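PDB 1VPM: acyl-CoA hydrolase from Bacillus halodurans, which binds coenzyme A and probably hydrolyses the thioester bond of long-chain fatty acyl-CoAs. Local coordinates for residues Thr145-Glu148 with Lys149-Glu153. Numbering follows the deposited sequence.
Sequences TEEE and KRLYE
Thr-145 O receives the N-H of Lys-149, 3.0 Å away, in the first backbone bond of the C-terminal helix 146-166, and this opening turn is a worked example of how a helix start is capped. Thr-145 is the N-cap: its OG1 accepts from Glu-148 N at 3.0 Å, while Glu-148 OE1 reaches back to Thr-145 N, the reciprocal pair that defines a capping box. That amide approaches OE1 from above the carboxylate plane, 63° out of it, and the same oxygen also takes the N-H of Gln-144. Glu-146 bends at chi2 (-55°), which turns its carboxylate toward Lys-149; NZ meets OE2 at 3.0 Å in a salt bridge. The lysine arrives there extended beyond CG, which packs 3.3 Å from Thr-145 O. An alanine in its place would probably leave the Glu-146 carboxylate without its charged mate and strip the aliphatic chain from beside Thr-145 O. Glu-146 O accepts from Arg-150 N, and a water that takes the N-H of Arg-150 NE in the guanidinium plane, at 2.8 Å, donates weakly to it. Glu-147, with CG anti to the backbone N (chi1 -180°), extends to a salt bridge with Arg-105 of the sheet; Arg-150 NH2 comes only within 4.6 Å of Glu-147 OE2. Its O accepts from Leu-151 N, and Glu-148 O from the N-H of Tyr-152, whose ring packs edge-to-face with His-94. Three glutamates at the N-terminal turn, where backbone N-H groups point toward the helix start, probably interact favourably with the helix dipole, so cap, ion pair and dipole together likely steady this end.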
loop_
_atom_site.group_PDB
_atom_site.type_symbol
_atom_site.label_atom_id
_atom_site.label_comp_id
_atom_site.label_asym_id
_atom_site.label_seq_id
_atom_site.Cartn_x
_atom_site.Cartn_y
_atom_site.Cartn_z
ATOM N N THR A 145 21.453 -30.479 8.394
ATOM C CA THR A 145 20.394 -31.499 8.233
ATOM C C THR A 145 20.643 -32.347 6.996
ATOM O O THR A 145 21.409 -31.950 6.096
ATOM C CB THR A 145 18.994 -30.875 8.133
ATOM O OG1 THR A 145 18.856 -30.171 6.892
ATOM C CG2 THR A 145 18.709 -29.953 9.312
ATOM N N GLU A 146 20.016 -33.530 6.908
ATOM C CA GLU A 146 20.144 -34.325 5.709
ATOM C C GLU A 146 19.552 -33.655 4.478
ATOM O O GLU A 146 20.103 -33.748 3.391
ATOM C CB GLU A 146 19.577 -35.754 5.890
ATOM C CG GLU A 146 20.304 -36.616 6.917
ATOM C CD GLU A 146 21.796 -36.738 6.646
ATOM O OE1 GLU A 146 22.221 -36.855 5.467
ATOM O OE2 GLU A 146 22.551 -36.750 7.611
ATOM N N GLU A 147 18.468 -32.919 4.678
ATOM C CA GLU A 147 17.857 -32.125 3.601
ATOM C C GLU A 147 18.846 -31.068 3.056
ATOM O O GLU A 147 19.126 -31.001 1.847
ATOM C CB GLU A 147 16.620 -31.452 4.129
ATOM C CG GLU A 147 15.849 -30.586 3.137
ATOM C CD GLU A 147 14.639 -29.949 3.770
ATOM O OE1 GLU A 147 14.849 -29.068 4.621
ATOM O OE2 GLU A 147 13.492 -30.281 3.417
ATOM N N GLU A 148 19.468 -30.338 3.973
ATOM C CA GLU A 148 20.504 -29.360 3.622
ATOM C C GLU A 148 21.687 -29.980 2.886
ATOM O O GLU A 148 22.149 -29.442 1.874
ATOM C CB GLU A 148 20.999 -28.584 4.854
ATOM C CG GLU A 148 19.982 -27.650 5.468
ATOM C CD GLU A 148 20.286 -27.293 6.897
ATOM O OE1 GLU A 148 21.350 -27.618 7.432
ATOM O OE2 GLU A 148 19.421 -26.621 7.501
ATOM N N LYS A 149 22.162 -31.145 3.333
ATOM C CA LYS A 149 23.279 -31.790 2.665
ATOM C C LYS A 149 22.865 -32.186 1.268
ATOM O O LYS A 149 23.638 -32.034 0.308
ATOM C CB LYS A 149 23.722 -33.014 3.437
ATOM C CG LYS A 149 24.382 -32.650 4.766
ATOM C CD LYS A 149 24.683 -33.926 5.504
ATOM C CE LYS A 149 24.909 -33.811 6.949
ATOM N NZ LYS A 149 25.106 -35.273 7.399
ATOM N N ARG A 150 21.643 -32.719 1.128
ATOM C CA ARG A 150 21.171 -33.131 -0.196
ATOM C C ARG A 150 21.069 -31.909 -1.155
ATOM O O ARG A 150 21.502 -31.988 -2.303
ATOM C CB ARG A 150 19.848 -33.899 -0.095
ATOM C CG ARG A 150 19.098 -34.030 -1.393
ATOM C CD ARG A 150 17.899 -34.935 -1.302
ATOM N NE ARG A 150 16.914 -34.471 -0.341
ATOM C CZ ARG A 150 15.950 -33.597 -0.626
ATOM N NH1 ARG A 150 15.779 -33.110 -1.868
ATOM N NH2 ARG A 150 15.103 -33.266 0.312
ATOM N N LEU A 151 20.526 -30.797 -0.682
ATOM C CA LEU A 151 20.402 -29.593 -1.492
ATOM C C LEU A 151 21.786 -29.039 -1.854
ATOM O O LEU A 151 21.978 -28.570 -2.967
ATOM C CB LEU A 151 19.521 -28.572 -0.833
ATOM C CG LEU A 151 18.054 -28.992 -0.675
ATOM C CD1 LEU A 151 17.188 -27.914 -0.027
ATOM C CD2 LEU A 151 17.444 -29.422 -1.989
ATOM N N TYR A 152 22.718 -29.046 -0.911
ATOM C CA TYR A 152 24.099 -28.633 -1.177
ATOM C C TYR A 152 24.748 -29.524 -2.255
ATOM O O TYR A 152 25.389 -29.026 -3.180
ATOM C CB TYR A 152 24.855 -28.564 0.157
ATOM C CG TYR A 152 26.279 -28.072 0.091
ATOM C CD1 TYR A 152 27.280 -28.923 -0.264
ATOM C CD2 TYR A 152 26.609 -26.764 0.411
ATOM C CE1 TYR A 152 28.584 -28.503 -0.312
ATOM C CE2 TYR A 152 27.926 -26.326 0.384
ATOM C CZ TYR A 152 28.897 -27.218 0.005
ATOM O OH TYR A 152 30.191 -26.834 -0.039
ATOM N N GLU A 153 24.582 -30.833 -2.143
ATOM C CA GLU A 153 25.184 -31.782 -3.072
ATOM C C GLU A 153 24.681 -31.564 -4.503
ATOM O O GLU A 153 25.447 -31.780 -5.493
ATOM C CB GLU A 153 24.858 -33.224 -2.671
ATOM C CG GLU A 153 25.652 -33.754 -1.482
HETATM O O HOH W 1 17.639 -35.640 2.140
#